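Local coordinates for sugar-binding transport ATP-binding protein (Pyrococcus horikoshii, PDB 1V43), which probably binds and hydrolyses ATP as the nucleotide-binding subunit of an ABC transporter that takes up sugars, at residues A[231-236]-A[361-366]. Numbering follows the deposited sequence.
Sequences LRPNSV and HVFDKD
With CG of Phe363 anti to its carbonyl carbon (chi1 -50°) and CG2 of Val236 likewise anti to its own, ring and methyl are brought together where the ATP-binding cassette of this MalK-like subunit meets its C-terminal OB-fold region. Strand 361-364, part of an antiparallel sheet and next to strand 283-288, turns His361 and Phe363 toward the loop joining helix 226-231 to helix 236-241. Phe363 gives the largest share of the buried surface: CG2 of Val236 packs 3.6 Å from its CG and makes an off-centre CH-pi contact, 4.0 Å from the ring centroid, while CA of Val236 lies over one face toward the rim. A branched residue suits this first helical turn because its compact methyl meets the ring beside the backbone. Farther out on the ring, CE2 comes within 3.3 Å of the carbonyl carbon of Ser235, the N-cap residue of helix 236-241, and Ala239 of that helix also touches the phenyl group. An alanine in place of Phe363 would probably open a gap beside the Ser235-Val236 peptide, where CD2 and CE2 now lie, and leave CG2 of Val236 without its aromatic partner. Pro233, a rigid apolar residue suited to the turn between helices, sets CG 4.3 Å from CZ of Phe363 and meets His361 tip to tip, its CD 3.8 Å from CE1. A flat imidazole suits position His361 because it can take that oblique contact and still offer an edge to helix 226-231, where O of Leu231 lies near the ring plane, 3.1 Å from CE1 of His361.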
ATOM      1  N   LEU A 231      -3.327   7.447  17.780  1.00 22.98           N
ATOM      2  CA  LEU A 231      -3.243   8.790  18.359  1.00 25.92           C
ATOM      3  C   LEU A 231      -2.273   8.875  19.520  1.00 31.39           C
ATOM      4  O   LEU A 231      -1.693   9.933  19.768  1.00 28.17           O
ATOM      5  CB  LEU A 231      -4.610   9.269  18.851  1.00 24.16           C
ATOM      6  CG  LEU A 231      -5.686   9.515  17.795  1.00 31.17           C
ATOM      7  CD1 LEU A 231      -6.993   9.883  18.488  1.00 30.34           C
ATOM      8  CD2 LEU A 231      -5.234  10.618  16.847  1.00 28.20           C
ATOM      9  N   ARG A 232      -2.091   7.770  20.236  1.00 26.71           N
ATOM     10  CA  ARG A 232      -1.189   7.807  21.379  1.00 30.02           C
ATOM     11  C   ARG A 232      -0.184   6.663  21.478  1.00 27.63           C
ATOM     12  O   ARG A 232      -0.220   5.865  22.407  1.00 21.65           O
ATOM     13  CB  ARG A 232      -2.013   7.924  22.671  1.00 28.73           C
ATOM     14  CG  ARG A 232      -2.665   9.306  22.833  1.00 32.01           C
ATOM     15  CD  ARG A 232      -3.689   9.362  23.961  1.00 40.13           C
ATOM     16  NE  ARG A 232      -4.950   8.715  23.593  1.00 58.55           N
ATOM     17  CZ  ARG A 232      -5.851   9.228  22.755  1.00 60.21           C
ATOM     18  NH1 ARG A 232      -5.651  10.414  22.186  1.00 59.50           N
ATOM     19  NH2 ARG A 232      -6.953   8.545  22.474  1.00 55.85           N
ATOM     20  N   PRO A 233       0.728   6.564  20.501  1.00 27.00           N
ATOM     21  CA  PRO A 233       1.726   5.492  20.553  1.00 28.91           C
ATOM     22  C   PRO A 233       2.589   5.739  21.796  1.00 33.03           C
ATOM     23  O   PRO A 233       3.019   6.866  22.025  1.00 30.34           O
ATOM     24  CB  PRO A 233       2.511   5.701  19.265  1.00 25.99           C
ATOM     25  CG  PRO A 233       2.476   7.203  19.109  1.00 28.69           C
ATOM     26  CD  PRO A 233       1.019   7.509  19.409  1.00 24.39           C
ATOM     27  N   ASN A 234       2.843   4.714  22.604  1.00 32.68           N
ATOM     28  CA  ASN A 234       3.642   4.943  23.799  1.00 35.39           C
ATOM     29  C   ASN A 234       5.151   4.905  23.546  1.00 42.25           C
ATOM     30  O   ASN A 234       5.937   4.921  24.489  1.00 40.98           O
ATOM     31  CB  ASN A 234       3.286   3.937  24.887  1.00 30.23           C
ATOM     32  CG  ASN A 234       3.615   2.524  24.494  1.00 35.76           C
ATOM     33  OD1 ASN A 234       4.541   2.281  23.718  1.00 33.25           O
ATOM     34  ND2 ASN A 234       2.869   1.576  25.038  1.00 34.80           N
ATOM     35  N   SER A 235       5.555   4.866  22.277  1.00 40.44           N
ATOM     36  CA  SER A 235       6.977   4.827  21.946  1.00 40.88           C
ATOM     37  C   SER A 235       7.246   5.110  20.468  1.00 36.77           C
ATOM     38  O   SER A 235       6.331   5.114  19.648  1.00 38.68           O
ATOM     39  CB  SER A 235       7.552   3.463  22.307  1.00 34.07           C
ATOM     40  OG  SER A 235       6.872   2.451  21.587  1.00 38.33           O
ATOM     41  N   VAL A 236       8.508   5.346  20.132  1.00 39.98           N
ATOM     42  CA  VAL A 236       8.884   5.617  18.749  1.00 36.40           C
ATOM     43  C   VAL A 236       8.531   4.424  17.856  1.00 37.20           C
ATOM     44  O   VAL A 236       7.931   4.598  16.791  1.00 35.37           O
ATOM     45  CB  VAL A 236      10.397   5.909  18.618  1.00 41.00           C
ATOM     46  CG1 VAL A 236      10.774   6.067  17.151  1.00 27.61           C
ATOM     47  CG2 VAL A 236      10.747   7.176  19.386  1.00 35.99           C
ATOM     48  N   HIS A 361       4.102  14.845  19.188  1.00 31.77           N
ATOM     49  CA  HIS A 361       4.608  13.854  20.134  1.00 34.58           C
ATOM     50  C   HIS A 361       6.068  14.176  20.474  1.00 37.98           C
ATOM     51  O   HIS A 361       6.767  14.839  19.701  1.00 35.31           O
ATOM     52  CB  HIS A 361       4.528  12.442  19.533  1.00 31.47           C
ATOM     53  CG  HIS A 361       3.149  12.039  19.111  1.00 36.03           C
ATOM     54  ND1 HIS A 361       2.228  11.501  19.986  1.00 40.42           N
ATOM     55  CD2 HIS A 361       2.513  12.161  17.922  1.00 33.99           C
ATOM     56  CE1 HIS A 361       1.083  11.313  19.352  1.00 33.32           C
ATOM     57  NE2 HIS A 361       1.230  11.706  18.099  1.00 43.38           N
ATOM     58  N   VAL A 362       6.514  13.702  21.633  1.00 40.33           N
ATOM     59  CA  VAL A 362       7.883  13.898  22.096  1.00 37.63           C
ATOM     60  C   VAL A 362       8.300  12.602  22.787  1.00 37.40           C
ATOM     61  O   VAL A 362       7.626  12.146  23.701  1.00 45.31           O
ATOM     62  CB  VAL A 362       7.983  15.039  23.130  1.00 42.31           C
ATOM     63  CG1 VAL A 362       9.459  15.282  23.477  1.00 34.39           C
ATOM     64  CG2 VAL A 362       7.319  16.306  22.595  1.00 39.39           C
ATOM     65  N   PHE A 363       9.397  12.001  22.346  1.00 36.16           N
ATOM     66  CA  PHE A 363       9.855  10.754  22.946  1.00 35.26           C
ATOM     67  C   PHE A 363      11.259  10.909  23.549  1.00 40.83           C
ATOM     68  O   PHE A 363      12.129  11.571  22.971  1.00 38.55           O
ATOM     69  CB  PHE A 363       9.896   9.626  21.895  1.00 38.25           C
ATOM     70  CG  PHE A 363       8.633   9.487  21.077  1.00 38.58           C
ATOM     71  CD1 PHE A 363       8.377  10.343  20.008  1.00 30.61           C
ATOM     72  CD2 PHE A 363       7.704   8.484  21.369  1.00 42.20           C
ATOM     73  CE1 PHE A 363       7.214  10.204  19.236  1.00 31.96           C
ATOM     74  CE2 PHE A 363       6.535   8.334  20.607  1.00 32.03           C
ATOM     75  CZ  PHE A 363       6.295   9.199  19.539  1.00 38.77           C
ATOM     76  N   ASP A 364      11.475  10.304  24.710  1.00 39.27           N
ATOM     77  CA  ASP A 364      12.787  10.349  25.342  1.00 44.19           C
ATOM     78  C   ASP A 364      13.748   9.765  24.321  1.00 43.20           C
ATOM     79  O   ASP A 364      13.471   8.719  23.750  1.00 47.85           O
ATOM     80  CB  ASP A 364      12.799   9.488  26.602  1.00 45.94           C
ATOM     81  CG  ASP A 364      14.164   9.437  27.252  1.00 39.60           C
ATOM     82  OD1 ASP A 364      15.080   8.823  26.668  1.00 44.23           O
ATOM     83  OD2 ASP A 364      14.314  10.023  28.341  1.00 44.72           O
ATOM     84  N   LYS A 365      14.878  10.421  24.092  1.00 47.30           N
ATOM     85  CA  LYS A 365      15.821   9.932  23.091  1.00 50.79           C
ATOM     86  C   LYS A 365      16.515   8.618  23.433  1.00 54.42           C
ATOM     87  O   LYS A 365      16.941   7.888  22.533  1.00 55.44           O
ATOM     88  CB  LYS A 365      16.891  10.990  22.783  1.00 55.67           C
ATOM     89  CG  LYS A 365      17.807  10.559  21.647  1.00 59.23           C
ATOM     90  CD  LYS A 365      18.948  11.521  21.372  1.00 62.05           C
ATOM     91  CE  LYS A 365      19.932  10.880  20.394  1.00 61.57           C
ATOM     92  NZ  LYS A 365      21.189  11.660  20.204  1.00 71.91           N
ATOM     93  N   ASP A 366      16.641   8.307  24.719  1.00 51.09           N
ATOM     94  CA  ASP A 366      17.310   7.069  25.096  1.00 50.40           C
ATOM     95  C   ASP A 366      16.388   5.865  25.152  1.00 48.43           C
ATOM     96  O   ASP A 366      16.673   4.840  24.534  1.00 48.83           O
ATOM     97  CB  ASP A 366      18.027   7.236  26.436  1.00 54.11           C
ATOM     98  CG  ASP A 366      19.121   8.279  26.379  1.00 57.64           C
ATOM     99  OD1 ASP A 366      19.954   8.217  25.448  1.00 56.53           O
ATOM    100  OD2 ASP A 366      19.148   9.161  27.263  1.00 59.96           O
TER